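Local coordinates for Uly1 (Catenovulum maritimum, PDB 7DRQ), which is an ulvan lyase of polysaccharide lyase family 24 that binds calcium and breaks down the algal polysaccharide ulvan, at residues 104-109 against 127-132. Sequence-based numbering, arbitrary orientation.
Sequences VGETHN and DMHAYR
Glu106 and His129 cross at about a right angle, CG anti to the backbone N in both (chi1 161° and -171°), and a bend at chi2 of Glu106 swings its CD toward the imidazole. His129 ND1 then gives Glu106 OE2 an almost straight hydrogen bond of 2.7 Å; the oxygen lies in the ring plane, while the N-H comes in from above the carboxylate plane. The other oxygen, Glu106 OE1, is gripped twice by His108, by its ND1 at 2.7 Å and by its backbone N. One carboxylate therefore ties together two imidazoles that also stack face to face, centroids 3.6 Å apart, with His129 CE1 over the centre of the His108 ring. Tyr42 meets the His108 ring edge-to-face. An alanine in place of Glu106 would probably leave ND1 of both histidines and the backbone N of His108 without their acceptor, and the rings freer to turn.

Residues 106-109 form a type I beta turn, and 127-132 continue from strand 122-126 into the loop before strand 150-152, all within the BNR-repeat region of a beta-propeller-clan protein.

Beside the backbone end of His129, with OD1 close to its CB, the Asn109 amide spends its ND2 on two acceptors: Tyr131 OH at 3.0 Å, met tip to tip, and Asp127 OD1 at 2.9 Å, reached from above the carboxylate plane. His95 also bonds to that OD1, and His93 and Thr96 hold OD2, so four hydrogen bonds hold the Asp127 carboxylate. A water links Glu106 OE2 to Tyr131 OH, and a second donates to the backbone oxygens of His108 and Met128, here selenomethionine.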
loop_
_atom_site.group_PDB
_atom_site.type_symbol
_atom_site.label_atom_id
_atom_site.label_comp_id
_atom_site.label_asym_id
_atom_site.label_seq_id
_atom_site.Cartn_x
_atom_site.Cartn_y
_atom_site.Cartn_z
ATOM N N VAL A 104 10.331 -15.247 11.102
ATOM C CA VAL A 104 10.642 -14.868 9.728
ATOM C C VAL A 104 9.779 -13.668 9.372
ATOM O O VAL A 104 8.560 -13.798 9.201
ATOM C CB VAL A 104 10.420 -16.016 8.734
ATOM C CG1 VAL A 104 10.773 -15.537 7.326
ATOM C CG2 VAL A 104 11.263 -17.219 9.115
ATOM N N GLY A 105 10.415 -12.511 9.217
ATOM C CA GLY A 105 9.671 -11.283 8.973
ATOM C C GLY A 105 9.020 -11.271 7.599
ATOM O O GLY A 105 9.576 -11.758 6.612
ATOM N N GLU A 106 7.831 -10.679 7.532
ATOM C CA GLU A 106 6.973 -10.800 6.355
ATOM C C GLU A 106 6.445 -9.405 6.003
ATOM O O GLU A 106 5.467 -8.933 6.588
ATOM C CB GLU A 106 5.870 -11.826 6.659
ATOM C CG GLU A 106 4.618 -11.848 5.822
ATOM C CD GLU A 106 4.825 -12.070 4.335
ATOM O OE1 GLU A 106 5.381 -11.168 3.696
ATOM O OE2 GLU A 106 4.360 -13.108 3.788
ATOM N N THR A 107 7.103 -8.723 5.053
ATOM C CA THR A 107 6.759 -7.329 4.777
ATOM C C THR A 107 5.466 -7.163 3.982
ATOM O O THR A 107 5.048 -6.019 3.773
ATOM C CB THR A 107 7.907 -6.600 4.055
ATOM O OG1 THR A 107 8.385 -7.381 2.949
ATOM C CG2 THR A 107 9.068 -6.309 5.030
ATOM N N HIS A 108 4.815 -8.244 3.533
ATOM C CA HIS A 108 3.454 -8.076 3.033
ATOM C C HIS A 108 2.526 -7.613 4.141
ATOM O O HIS A 108 1.512 -6.957 3.873
ATOM C CB HIS A 108 2.893 -9.383 2.464
ATOM C CG HIS A 108 3.548 -9.826 1.193
ATOM N ND1 HIS A 108 4.700 -10.586 1.178
ATOM C CD2 HIS A 108 3.203 -9.635 -0.102
ATOM C CE1 HIS A 108 5.043 -10.830 -0.076
ATOM N NE2 HIS A 108 4.146 -10.271 -0.871
ATOM N N ASN A 109 2.832 -7.988 5.377
ATOM C CA ASN A 109 1.868 -7.989 6.473
ATOM C C ASN A 109 1.835 -6.654 7.199
ATOM O O ASN A 109 1.984 -6.581 8.417
ATOM C CB ASN A 109 2.196 -9.122 7.437
ATOM C CG ASN A 109 1.873 -10.479 6.861
ATOM O OD1 ASN A 109 1.861 -10.661 5.643
ATOM N ND2 ASN A 109 1.633 -11.453 7.740
ATOM N N ASP A 127 -1.395 -7.528 9.270
ATOM C CA ASP A 127 -0.757 -8.833 9.426
ATOM C C ASP A 127 -1.440 -9.898 8.576
ATOM O O ASP A 127 -1.757 -10.988 9.054
ATOM C CB ASP A 127 -0.698 -9.259 10.893
ATOM C CG ASP A 127 0.493 -10.161 11.176
ATOM O OD1 ASP A 127 1.438 -10.168 10.356
ATOM O OD2 ASP A 127 0.495 -10.859 12.208
HETATM N N MSE A 128 -1.669 -9.563 7.308
HETATM C CA MSE A 128 -2.371 -10.432 6.359
HETATM C C MSE A 128 -1.584 -10.676 5.082
HETATM O O MSE A 128 -1.086 -9.738 4.459
HETATM C CB MSE A 128 -3.715 -9.809 6.001
HETATM C CG MSE A 128 -4.642 -9.643 7.171
HETATM SE SE MSE A 128 -6.374 -9.127 6.528
HETATM C CE MSE A 128 -6.256 -7.201 6.894
ATOM N N HIS A 129 -1.464 -11.943 4.689
ATOM C CA HIS A 129 -0.948 -12.268 3.360
ATOM C C HIS A 129 -1.753 -13.452 2.816
ATOM O O HIS A 129 -1.274 -14.591 2.783
ATOM C CB HIS A 129 0.552 -12.560 3.373
ATOM C CG HIS A 129 1.144 -12.694 2.003
ATOM N ND1 HIS A 129 2.488 -12.920 1.790
ATOM C CD2 HIS A 129 0.577 -12.617 0.776
ATOM C CE1 HIS A 129 2.718 -13.000 0.491
ATOM N NE2 HIS A 129 1.577 -12.817 -0.147
ATOM N N ALA A 130 -2.980 -13.159 2.379
ATOM C CA ALA A 130 -3.846 -14.143 1.724
ATOM C C ALA A 130 -4.106 -15.362 2.610
ATOM O O ALA A 130 -4.141 -16.502 2.136
ATOM C CB ALA A 130 -3.260 -14.565 0.376
ATOM N N TYR A 131 -4.317 -15.133 3.900
ATOM C CA TYR A 131 -4.568 -16.267 4.775
ATOM C C TYR A 131 -6.025 -16.707 4.664
ATOM O O TYR A 131 -6.898 -15.954 4.228
ATOM C CB TYR A 131 -4.207 -15.930 6.223
ATOM C CG TYR A 131 -2.761 -15.499 6.364
ATOM C CD1 TYR A 131 -1.754 -16.155 5.673
ATOM C CD2 TYR A 131 -2.413 -14.417 7.160
ATOM C CE1 TYR A 131 -0.417 -15.763 5.787
ATOM C CE2 TYR A 131 -1.087 -14.006 7.275
ATOM C CZ TYR A 131 -0.099 -14.678 6.586
ATOM O OH TYR A 131 1.210 -14.279 6.700
ATOM N N ARG A 132 -6.271 -17.961 5.047
ATOM C CA ARG A 132 -7.588 -18.580 4.968
ATOM C C ARG A 132 -7.760 -19.476 6.184
ATOM O O ARG A 132 -6.816 -19.716 6.936
ATOM C CB ARG A 132 -7.760 -19.389 3.668
ATOM C CG ARG A 132 -6.502 -20.120 3.256
ATOM C CD ARG A 132 -6.582 -20.677 1.833
ATOM N NE ARG A 132 -5.240 -20.876 1.271
ATOM C CZ ARG A 132 -4.467 -21.931 1.523
ATOM N NH1 ARG A 132 -4.889 -22.901 2.329
ATOM N NH2 ARG A 132 -3.266 -22.023 0.967
HETATM O O HOH W 1 3.060 -15.164 4.904
HETATM O O HOH W 2 -1.089 -7.367 3.488
#